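Local coordinates for protein 3,4-dihydroxy-2-butanone 4-phosphate synthase (Candida albicans, PDB 1TKS) that catalyses the conversion of D-ribulose 5-phosphate to formate and 3,4-dihydroxy-2-butanone 4-phosphate, a step of riboflavin biosynthesis, at residues 21-26 with 150-155; 111-116 with 127-132. All coordinates share one frame; numbering follows the deposited sequence.

Interaction 1 of 2, residues 21-26 with 150-155; sequences LIVMDD and VQLSTL
L152, on helix 145-155, sends one methyl to L21 and the other to V23, two residues that share one face of strand 21-24. The contact is wholly apolar. CD2 of L152 lies 4.2 Å from CD1 of L21, where the two side chains meet at a slant, and CD1 of L152 is 4.4 Å from CG2 of V23. L152 places CG beside its backbone N and opposite the carbonyl carbon (chi1 -77°), and with chi2 at 165° its fork spreads far enough from the helix to meet both strand residues. The touch is light, burying 86 Å² in all, since only three residues meet, by their methyls; CA of L21 and CA of L152 stand 9.8 Å apart, ordinary spacing for a helix on a sheet. Beta-branched V23 suits an extended strand, and the longer leucines bridge the gap between layers. The contact belongs to an alpha/beta layered fold in which the mixed sheet has helices on both faces: I22 and M24 turn to helix 178-188, while L12 and Y15 of helix 8-16 join L152 on this side.

No hydrogen bond crosses between the two segments. T154, exposed to solvent, folds its hydroxyl back onto its own helix, so that OG1 donates to V150 O at 2.9 Å. That carbonyl also accepts from T154 N at 3.0 Å, the two donors arriving from opposite faces of its plane. A polar tie does run from just past the strand to the start of the same helix, where D25 OD1 hydrogen-bonds NE2 of H145; the side chain of H145, a probable magnesium ligand, lies about 5 Å from that of V23.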
# COMPACT_ATOMS: atom_id res chain seq x y z
N LEU B 21 -0.55 15.50 -10.88
CA LEU B 21 -0.24 16.80 -10.32
C LEU B 21 0.39 16.48 -8.98
O LEU B 21 -0.03 15.55 -8.29
CB LEU B 21 -1.50 17.65 -10.10
CG LEU B 21 -2.12 18.30 -11.33
CD1 LEU B 21 -3.38 19.06 -10.92
CD2 LEU B 21 -1.12 19.25 -11.98
N ILE B 22 1.44 17.22 -8.63
CA ILE B 22 2.09 17.04 -7.34
C ILE B 22 1.35 18.07 -6.49
O ILE B 22 1.27 19.24 -6.86
CB ILE B 22 3.59 17.38 -7.40
CG1 ILE B 22 4.30 16.36 -8.29
CG2 ILE B 22 4.18 17.37 -5.99
CD1 ILE B 22 5.72 16.74 -8.66
N VAL B 23 0.81 17.62 -5.37
CA VAL B 23 0.04 18.50 -4.50
C VAL B 23 0.62 18.64 -3.09
O VAL B 23 0.84 17.64 -2.41
CB VAL B 23 -1.42 17.99 -4.41
CG1 VAL B 23 -2.24 18.88 -3.51
CG2 VAL B 23 -2.04 17.93 -5.81
N MET B 24 0.86 19.88 -2.68
CA MET B 24 1.39 20.19 -1.34
C MET B 24 0.26 20.89 -0.60
O MET B 24 -0.70 21.35 -1.23
CB MET B 24 2.57 21.17 -1.41
CG MET B 24 3.47 21.06 -2.60
SD MET B 24 4.27 19.43 -2.71
CE MET B 24 5.56 19.61 -1.56
N ASP B 25 0.35 20.98 0.72
CA ASP B 25 -0.67 21.67 1.51
C ASP B 25 -0.65 23.16 1.20
O ASP B 25 -1.70 23.77 0.98
CB ASP B 25 -0.43 21.48 3.01
CG ASP B 25 -0.85 20.12 3.49
OD1 ASP B 25 -1.81 19.56 2.93
OD2 ASP B 25 -0.23 19.62 4.45
N ASP B 26 0.53 23.75 1.23
CA ASP B 26 0.69 25.17 0.93
C ASP B 26 2.10 25.41 0.39
O ASP B 26 2.71 24.50 -0.16
CB ASP B 26 0.39 26.05 2.16
CG ASP B 26 1.20 25.68 3.40
OD1 ASP B 26 0.72 26.00 4.50
OD2 ASP B 26 2.30 25.11 3.28
N VAL B 150 -10.93 15.03 -5.02
CA VAL B 150 -12.29 15.11 -5.54
C VAL B 150 -12.58 16.52 -6.07
O VAL B 150 -13.33 16.68 -7.03
CB VAL B 150 -13.32 14.71 -4.45
CG1 VAL B 150 -14.74 14.82 -5.00
CG2 VAL B 150 -13.04 13.29 -3.98
N GLN B 151 -11.98 17.53 -5.45
CA GLN B 151 -12.17 18.91 -5.89
C GLN B 151 -11.56 19.11 -7.28
O GLN B 151 -12.16 19.76 -8.14
CB GLN B 151 -11.51 19.88 -4.90
CG GLN B 151 -11.89 21.34 -5.11
CD GLN B 151 -13.11 21.74 -4.30
OE1 GLN B 151 -14.21 21.92 -4.84
NE2 GLN B 151 -12.93 21.87 -3.00
N LEU B 152 -10.36 18.57 -7.48
CA LEU B 152 -9.69 18.69 -8.77
C LEU B 152 -10.51 18.03 -9.86
O LEU B 152 -10.74 18.62 -10.92
CB LEU B 152 -8.29 18.06 -8.71
CG LEU B 152 -7.25 18.92 -7.99
CD1 LEU B 152 -6.02 18.08 -7.66
CD2 LEU B 152 -6.87 20.11 -8.86
N SER B 153 -10.98 16.81 -9.60
CA SER B 153 -11.78 16.11 -10.58
C SER B 153 -13.05 16.90 -10.93
O SER B 153 -13.41 17.03 -12.10
CB SER B 153 -12.15 14.71 -10.06
OG SER B 153 -11.00 13.88 -10.04
N THR B 154 -13.71 17.44 -9.91
CA THR B 154 -14.92 18.22 -10.12
C THR B 154 -14.63 19.45 -10.99
O THR B 154 -15.34 19.73 -11.96
CB THR B 154 -15.53 18.67 -8.78
OG1 THR B 154 -15.88 17.52 -8.01
CG2 THR B 154 -16.78 19.51 -9.02
N LEU B 155 -13.59 20.19 -10.63
CA LEU B 155 -13.22 21.38 -11.39
C LEU B 155 -12.87 21.05 -12.83
O LEU B 155 -13.10 21.85 -13.73
CB LEU B 155 -12.04 22.08 -10.72
CG LEU B 155 -12.30 22.64 -9.33
CD1 LEU B 155 -10.98 22.97 -8.65
CD2 LEU B 155 -13.20 23.88 -9.43

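Interaction 2 of 2, residues 111-116 with 127-132; sequences RSLANP and GHILPL
L113 and P131 mark the closest backbone approach, their CA atoms 8.4 Å apart, where the last turn of helix 103-114 faces strand 129-134. The helix ends here: N115 is the first residue to leave helical angles, although its N still donates to R111 O at 3.0 Å. No hydrogen bond joins the two segments. On the other segment the chain turns a corner at H128, and H128 and I129 both face C91 in a classic beta bulge. P131 has no N-H to give, but its backbone angles are extended, as a strand requires, and its carbonyl still accepts, weakly, from OG1 of T88, while the backbones of L130 and L132 bond to V60.

A single methyl of L113 carries the contact. CD1 stands 3.9 Å from CG2 of I129 and 4.2 Å from CG of P131, and so touches both residues that the strand turns to the helix. With chi1 at -70° and chi2 at 162°, the L113 side chain leaves the helix so that CD1 leads toward the strand. Leucine gives the reach needed to span the gap. I129 meets it with its short branch, CG2 lying anti to the backbone N; the two side chains run past one another in opposite directions. The ring of P131, by contrast, crosses L113 at roughly a right angle and offers a compact apolar surface. L130 points the other way and packs on Y57 of the second subunit.

All three touching residues are buried, joined by V60 and C91 around L113, and the pattern is that of a helix packed on one face of a beta layer whose opposite face meets the dimer partner.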
# COMPACT_ATOMS: atom_id res chain seq x y z
N ARG B 111 -10.49 3.05 -11.89
CA ARG B 111 -11.34 3.60 -12.95
C ARG B 111 -12.79 3.18 -12.71
O ARG B 111 -13.72 3.96 -12.95
CB ARG B 111 -10.88 3.12 -14.33
CG ARG B 111 -9.47 3.57 -14.74
CD ARG B 111 -9.24 3.36 -16.24
NE ARG B 111 -9.43 1.97 -16.64
CZ ARG B 111 -8.51 1.01 -16.52
NH1 ARG B 111 -7.32 1.29 -16.00
NH2 ARG B 111 -8.79 -0.23 -16.90
N SER B 112 -12.97 1.96 -12.23
CA SER B 112 -14.30 1.44 -11.96
C SER B 112 -15.00 2.19 -10.83
O SER B 112 -16.22 2.37 -10.86
CB SER B 112 -14.22 -0.06 -11.64
OG SER B 112 -13.70 -0.78 -12.75
N LEU B 113 -14.24 2.64 -9.84
CA LEU B 113 -14.86 3.39 -8.76
C LEU B 113 -15.37 4.73 -9.29
O LEU B 113 -16.33 5.28 -8.77
CB LEU B 113 -13.87 3.60 -7.61
CG LEU B 113 -13.53 2.32 -6.83
CD1 LEU B 113 -12.26 2.52 -6.03
CD2 LEU B 113 -14.70 1.95 -5.91
N ALA B 114 -14.72 5.24 -10.33
CA ALA B 114 -15.15 6.52 -10.90
C ALA B 114 -16.31 6.35 -11.89
O ALA B 114 -17.13 7.25 -12.03
CB ALA B 114 -13.97 7.21 -11.58
N ASN B 115 -16.37 5.20 -12.55
CA ASN B 115 -17.41 4.94 -13.55
C ASN B 115 -18.83 5.00 -12.99
O ASN B 115 -19.19 4.22 -12.10
CB ASN B 115 -17.18 3.56 -14.19
CG ASN B 115 -17.92 3.40 -15.51
OD1 ASN B 115 -19.10 3.75 -15.62
ND2 ASN B 115 -17.24 2.86 -16.51
N PRO B 116 -19.66 5.92 -13.51
CA PRO B 116 -21.05 6.09 -13.06
C PRO B 116 -21.91 4.84 -13.21
O PRO B 116 -22.92 4.70 -12.52
CB PRO B 116 -21.56 7.23 -13.93
CG PRO B 116 -20.33 7.99 -14.28
CD PRO B 116 -19.33 6.90 -14.55
N GLY B 127 -10.38 -5.69 -0.49
CA GLY B 127 -9.62 -5.68 -1.73
C GLY B 127 -8.23 -5.09 -1.58
O GLY B 127 -7.66 -5.10 -0.49
N HIS B 128 -7.70 -4.56 -2.68
CA HIS B 128 -6.36 -3.99 -2.69
C HIS B 128 -6.31 -2.48 -2.93
O HIS B 128 -5.23 -1.90 -3.02
CB HIS B 128 -5.52 -4.73 -3.72
CG HIS B 128 -5.32 -6.18 -3.41
ND1 HIS B 128 -4.23 -6.64 -2.71
CD2 HIS B 128 -6.09 -7.27 -3.67
CE1 HIS B 128 -4.33 -7.95 -2.56
NE2 HIS B 128 -5.44 -8.36 -3.13
N ILE B 129 -7.48 -1.86 -3.06
CA ILE B 129 -7.58 -0.42 -3.24
C ILE B 129 -8.24 0.15 -1.99
O ILE B 129 -9.17 -0.45 -1.43
CB ILE B 129 -8.42 -0.04 -4.49
CG1 ILE B 129 -7.56 -0.19 -5.75
CG2 ILE B 129 -8.94 1.39 -4.37
CD1 ILE B 129 -6.40 0.79 -5.84
N LEU B 130 -7.75 1.31 -1.55
CA LEU B 130 -8.26 1.98 -0.37
C LEU B 130 -9.09 3.23 -0.71
O LEU B 130 -8.55 4.33 -0.85
CB LEU B 130 -7.08 2.40 0.53
CG LEU B 130 -6.21 1.28 1.13
CD1 LEU B 130 -4.73 1.58 0.88
CD2 LEU B 130 -6.47 1.16 2.63
N PRO B 131 -10.42 3.07 -0.86
CA PRO B 131 -11.26 4.23 -1.17
C PRO B 131 -11.28 5.17 0.03
O PRO B 131 -11.21 4.72 1.18
CB PRO B 131 -12.64 3.62 -1.43
CG PRO B 131 -12.33 2.20 -1.85
CD PRO B 131 -11.21 1.83 -0.91
N LEU B 132 -11.38 6.47 -0.23
CA LEU B 132 -11.43 7.47 0.84
C LEU B 132 -12.67 8.32 0.65
O LEU B 132 -13.02 8.66 -0.48
CB LEU B 132 -10.19 8.37 0.79
CG LEU B 132 -8.83 7.68 0.87
CD1 LEU B 132 -7.74 8.74 1.02
CD2 LEU B 132 -8.81 6.72 2.04

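How the interactions relate
Both contacts are buried in the core and purely apolar, each built on one helix leucine that touches two residues on the same face of a strand. They hold different elements on opposite sides of the chain's centre, with about 18 Å between contact centres. In interaction 1, in the four-stranded sheet, the leucine divides its two methyls between its partners, and a polar D25–H145 bond lies nearby at the probable metal site; no other chain touches it. In interaction 2 one methyl serves both I129 and P131, and the strand's far side meets Y57 of the second subunit. A short connection, residues 135-144, links strand 129-134 of interaction 2 to helix 145-155 of interaction 1.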